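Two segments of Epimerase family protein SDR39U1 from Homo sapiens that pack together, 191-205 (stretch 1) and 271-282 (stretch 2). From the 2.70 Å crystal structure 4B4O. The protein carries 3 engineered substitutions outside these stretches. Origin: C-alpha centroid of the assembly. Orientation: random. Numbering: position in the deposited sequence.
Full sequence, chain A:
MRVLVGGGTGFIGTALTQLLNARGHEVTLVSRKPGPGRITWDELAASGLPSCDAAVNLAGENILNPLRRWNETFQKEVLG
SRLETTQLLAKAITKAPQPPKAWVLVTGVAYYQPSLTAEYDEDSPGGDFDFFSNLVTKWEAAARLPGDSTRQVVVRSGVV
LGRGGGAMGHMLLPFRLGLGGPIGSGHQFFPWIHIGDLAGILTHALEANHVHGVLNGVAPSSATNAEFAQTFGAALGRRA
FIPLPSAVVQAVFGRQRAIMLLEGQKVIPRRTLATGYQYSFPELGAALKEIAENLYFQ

Stretch 1, residues 191-205: PWIHIGDLAGILTHA
Stretch 2, residues 271-282: RTLATGYQYSFP

How do the backbones run? Strand 192-194 leads into helix 195-205, while stretch 2 leaves its helix, turns at G276 (phi 90°), runs extended through Y279, then bends at S280 (phi/psi -79/-32), antiparallel to stretch 1: CA atoms of I201 and Y277 lie 6.6 Å apart, those of D197 and Y279 6.0 Å, those of H194 and F281 6.5 Å.

What does D197 hold? This buried carboxylate (chi1 m, -81°) faces stretch 2. D197 OD1 accepts from Y277 OH at 2.7 Å and from S280 N at 2.8 Å; D197 OD2 accepts from F281 N at 2.9 Å, so one acid takes a phenol hydroxyl and two successive backbone amides. A water donates to D197 OD2 and F281 O and accepts from H194 N, each at 2.8 Å.

Why does Y277 fit so closely? With chi1 t and chi2 76°, its ring lies against the helix where G200 has no side chain; an ideal CB there would sit 2.1 Å from Y277 OH. I201 (m, t) places CG1 over the ring face, 3.9 Å from the Y277 centroid.

What fixes the ends? F281 (m) meets H194 (t) obliquely, ring centroids 4.3 Å apart and planes at 32°, while H194 ND1 caps the helix by accepting from G196 N at 2.9 Å. H204 (t) donates from NE2 to T275 O at 2.8 Å, nearly straight at 171°.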

# COMPACT_ATOMS: atom_id res chain seq x y z
N PRO A 191 -9.18 6.34 -4.50
CA PRO A 191 -9.00 4.89 -4.33
C PRO A 191 -8.50 4.61 -2.92
O PRO A 191 -7.47 5.18 -2.52
CB PRO A 191 -7.92 4.54 -5.36
CG PRO A 191 -7.16 5.79 -5.58
CD PRO A 191 -8.12 6.93 -5.33
N TRP A 192 -9.21 3.77 -2.19
CA TRP A 192 -8.89 3.53 -0.80
C TRP A 192 -9.13 2.09 -0.48
O TRP A 192 -9.83 1.39 -1.22
CB TRP A 192 -9.77 4.41 0.07
CG TRP A 192 -11.22 4.04 -0.03
CD1 TRP A 192 -12.14 4.50 -0.93
CD2 TRP A 192 -11.93 3.05 0.78
NE1 TRP A 192 -13.34 3.90 -0.74
CE2 TRP A 192 -13.28 3.01 0.27
CE3 TRP A 192 -11.57 2.21 1.84
CZ2 TRP A 192 -14.23 2.18 0.80
CZ3 TRP A 192 -12.54 1.37 2.37
CH2 TRP A 192 -13.85 1.36 1.86
N ILE A 193 -8.57 1.64 0.64
CA ILE A 193 -8.86 0.32 1.19
C ILE A 193 -8.68 0.36 2.70
O ILE A 193 -7.82 1.09 3.21
CB ILE A 193 -7.93 -0.77 0.59
CG1 ILE A 193 -8.41 -2.17 0.97
CG2 ILE A 193 -6.46 -0.58 1.01
CD1 ILE A 193 -7.72 -3.26 0.17
N HIS A 194 -9.51 -0.37 3.42
CA HIS A 194 -9.35 -0.50 4.85
C HIS A 194 -8.16 -1.38 5.11
O HIS A 194 -7.95 -2.37 4.43
CB HIS A 194 -10.60 -1.07 5.49
CG HIS A 194 -10.58 -1.02 6.99
ND1 HIS A 194 -9.93 -1.93 7.74
CD2 HIS A 194 -11.14 -0.11 7.88
CE1 HIS A 194 -10.09 -1.64 9.04
NE2 HIS A 194 -10.83 -0.52 9.13
N ILE A 195 -7.36 -1.01 6.10
CA ILE A 195 -6.15 -1.75 6.40
C ILE A 195 -6.43 -3.23 6.61
O ILE A 195 -5.63 -4.06 6.24
CB ILE A 195 -5.39 -1.22 7.64
CG1 ILE A 195 -4.07 -2.00 7.79
CG2 ILE A 195 -6.26 -1.34 8.91
CD1 ILE A 195 -2.84 -1.19 8.03
N GLY A 196 -7.56 -3.56 7.22
CA GLY A 196 -7.92 -4.96 7.41
C GLY A 196 -8.08 -5.71 6.11
O GLY A 196 -7.79 -6.90 6.04
N ASP A 197 -8.56 -5.02 5.09
CA ASP A 197 -8.79 -5.65 3.79
C ASP A 197 -7.52 -5.74 2.95
O ASP A 197 -7.37 -6.68 2.17
CB ASP A 197 -9.90 -4.93 3.02
CG ASP A 197 -11.28 -5.35 3.47
OD1 ASP A 197 -11.49 -6.56 3.70
OD2 ASP A 197 -12.16 -4.46 3.59
N LEU A 198 -6.59 -4.80 3.10
CA LEU A 198 -5.28 -4.98 2.45
C LEU A 198 -4.56 -6.16 3.09
O LEU A 198 -4.03 -7.00 2.39
CB LEU A 198 -4.41 -3.71 2.51
CG LEU A 198 -3.08 -3.86 1.74
CD1 LEU A 198 -3.35 -4.23 0.30
CD2 LEU A 198 -2.29 -2.57 1.80
N ALA A 199 -4.58 -6.20 4.41
CA ALA A 199 -4.02 -7.29 5.17
C ALA A 199 -4.64 -8.63 4.74
O ALA A 199 -3.94 -9.65 4.59
CB ALA A 199 -4.25 -7.04 6.65
N GLY A 200 -5.95 -8.61 4.52
CA GLY A 200 -6.70 -9.79 4.07
C GLY A 200 -6.36 -10.27 2.66
O GLY A 200 -6.18 -11.46 2.43
N ILE A 201 -6.26 -9.32 1.73
CA ILE A 201 -5.88 -9.64 0.36
C ILE A 201 -4.49 -10.25 0.33
O ILE A 201 -4.27 -11.27 -0.29
CB ILE A 201 -5.90 -8.39 -0.53
CG1 ILE A 201 -7.35 -7.94 -0.78
CG2 ILE A 201 -5.20 -8.67 -1.85
CD1 ILE A 201 -7.43 -6.51 -1.27
N LEU A 202 -3.56 -9.62 1.02
CA LEU A 202 -2.19 -10.11 1.08
C LEU A 202 -2.15 -11.53 1.65
O LEU A 202 -1.46 -12.39 1.13
CB LEU A 202 -1.33 -9.18 1.94
CG LEU A 202 -1.03 -7.80 1.36
CD1 LEU A 202 -0.43 -6.92 2.45
CD2 LEU A 202 -0.16 -7.93 0.14
N THR A 203 -2.89 -11.75 2.72
CA THR A 203 -2.97 -13.07 3.33
C THR A 203 -3.58 -14.09 2.38
O THR A 203 -3.14 -15.23 2.33
CB THR A 203 -3.78 -13.00 4.62
OG1 THR A 203 -3.09 -12.15 5.54
CG2 THR A 203 -3.92 -14.38 5.26
N HIS A 204 -4.61 -13.69 1.67
CA HIS A 204 -5.23 -14.57 0.72
C HIS A 204 -4.26 -14.91 -0.38
O HIS A 204 -4.23 -16.05 -0.87
CB HIS A 204 -6.50 -13.91 0.19
CG HIS A 204 -7.36 -14.83 -0.63
ND1 HIS A 204 -7.86 -15.95 -0.13
CD2 HIS A 204 -7.80 -14.75 -1.94
CE1 HIS A 204 -8.59 -16.56 -1.07
NE2 HIS A 204 -8.55 -15.82 -2.18
N ALA A 205 -3.46 -13.93 -0.82
CA ALA A 205 -2.45 -14.16 -1.85
C ALA A 205 -1.42 -15.19 -1.36
O ALA A 205 -1.05 -16.11 -2.08
CB ALA A 205 -1.75 -12.87 -2.24
N ARG A 271 -9.70 -8.42 -10.68
CA ARG A 271 -8.93 -9.63 -10.42
C ARG A 271 -8.92 -9.98 -8.94
O ARG A 271 -8.92 -11.15 -8.57
CB ARG A 271 -7.53 -9.52 -11.04
CG ARG A 271 -7.60 -9.66 -12.55
CD ARG A 271 -6.29 -9.83 -13.27
NE ARG A 271 -5.25 -10.38 -12.42
CZ ARG A 271 -4.99 -11.67 -12.22
NH1 ARG A 271 -5.71 -12.61 -12.80
NH2 ARG A 271 -4.01 -12.01 -11.41
N THR A 272 -8.92 -8.96 -8.08
CA THR A 272 -8.93 -9.18 -6.65
C THR A 272 -10.20 -9.95 -6.29
O THR A 272 -10.15 -10.93 -5.56
CB THR A 272 -8.88 -7.87 -5.85
OG1 THR A 272 -7.78 -7.06 -6.30
CG2 THR A 272 -8.71 -8.14 -4.37
N LEU A 273 -11.34 -9.49 -6.78
CA LEU A 273 -12.60 -10.16 -6.48
C LEU A 273 -12.63 -11.58 -7.08
O LEU A 273 -13.17 -12.50 -6.50
CB LEU A 273 -13.79 -9.32 -6.96
CG LEU A 273 -14.14 -8.06 -6.14
CD1 LEU A 273 -15.11 -7.12 -6.85
CD2 LEU A 273 -14.61 -8.50 -4.77
N ALA A 274 -12.00 -11.74 -8.24
CA ALA A 274 -11.96 -13.02 -8.93
C ALA A 274 -11.17 -14.06 -8.17
O ALA A 274 -11.32 -15.23 -8.44
CB ALA A 274 -11.36 -12.83 -10.32
N THR A 275 -10.32 -13.64 -7.23
CA THR A 275 -9.55 -14.58 -6.41
C THR A 275 -10.40 -15.26 -5.35
O THR A 275 -9.93 -16.14 -4.64
CB THR A 275 -8.37 -13.92 -5.64
OG1 THR A 275 -8.88 -13.06 -4.61
CG2 THR A 275 -7.42 -13.13 -6.56
N GLY A 276 -11.65 -14.83 -5.21
CA GLY A 276 -12.51 -15.34 -4.14
C GLY A 276 -12.44 -14.54 -2.84
O GLY A 276 -13.20 -14.80 -1.92
N TYR A 277 -11.54 -13.55 -2.76
CA TYR A 277 -11.44 -12.70 -1.58
C TYR A 277 -12.72 -11.91 -1.34
O TYR A 277 -13.32 -11.41 -2.28
CB TYR A 277 -10.28 -11.70 -1.65
CG TYR A 277 -10.16 -10.88 -0.37
CD1 TYR A 277 -9.63 -11.45 0.80
CD2 TYR A 277 -10.63 -9.57 -0.30
CE1 TYR A 277 -9.54 -10.73 1.98
CE2 TYR A 277 -10.56 -8.85 0.88
CZ TYR A 277 -10.02 -9.44 2.01
OH TYR A 277 -9.96 -8.73 3.17
N GLN A 278 -13.10 -11.81 -0.07
CA GLN A 278 -14.33 -11.16 0.33
C GLN A 278 -14.06 -10.07 1.36
O GLN A 278 -13.50 -10.33 2.41
CB GLN A 278 -15.30 -12.20 0.85
CG GLN A 278 -15.76 -13.13 -0.26
CD GLN A 278 -16.85 -14.10 0.13
OE1 GLN A 278 -16.65 -14.93 1.01
NE2 GLN A 278 -18.01 -14.02 -0.53
N TYR A 279 -14.45 -8.85 1.02
CA TYR A 279 -14.08 -7.66 1.79
C TYR A 279 -14.87 -7.55 3.09
O TYR A 279 -16.07 -7.81 3.12
CB TYR A 279 -14.34 -6.39 0.97
CG TYR A 279 -13.35 -6.15 -0.14
CD1 TYR A 279 -13.46 -6.80 -1.36
CD2 TYR A 279 -12.29 -5.29 0.04
CE1 TYR A 279 -12.56 -6.57 -2.38
CE2 TYR A 279 -11.38 -5.07 -0.97
CZ TYR A 279 -11.52 -5.72 -2.18
OH TYR A 279 -10.63 -5.48 -3.20
N SER A 280 -14.16 -7.18 4.16
CA SER A 280 -14.80 -6.89 5.46
C SER A 280 -15.42 -5.49 5.47
O SER A 280 -16.42 -5.26 6.14
CB SER A 280 -13.78 -6.99 6.58
OG SER A 280 -13.39 -8.33 6.74
N PHE A 281 -14.80 -4.57 4.74
CA PHE A 281 -15.23 -3.17 4.72
C PHE A 281 -15.25 -2.62 3.28
O PHE A 281 -14.49 -1.73 2.93
CB PHE A 281 -14.29 -2.33 5.62
CG PHE A 281 -14.22 -2.80 7.04
CD1 PHE A 281 -15.24 -2.51 7.93
CD2 PHE A 281 -13.13 -3.53 7.49
CE1 PHE A 281 -15.18 -2.96 9.25
CE2 PHE A 281 -13.06 -3.98 8.79
CZ PHE A 281 -14.09 -3.70 9.67
N PRO A 282 -16.12 -3.17 2.44
CA PRO A 282 -16.19 -2.71 1.05
C PRO A 282 -16.80 -1.30 0.85
O PRO A 282 -16.52 -0.66 -0.15
CB PRO A 282 -17.11 -3.75 0.39
CG PRO A 282 -17.99 -4.21 1.49
CD PRO A 282 -17.09 -4.24 2.71
O HOH W 1 -11.77 -1.86 2.54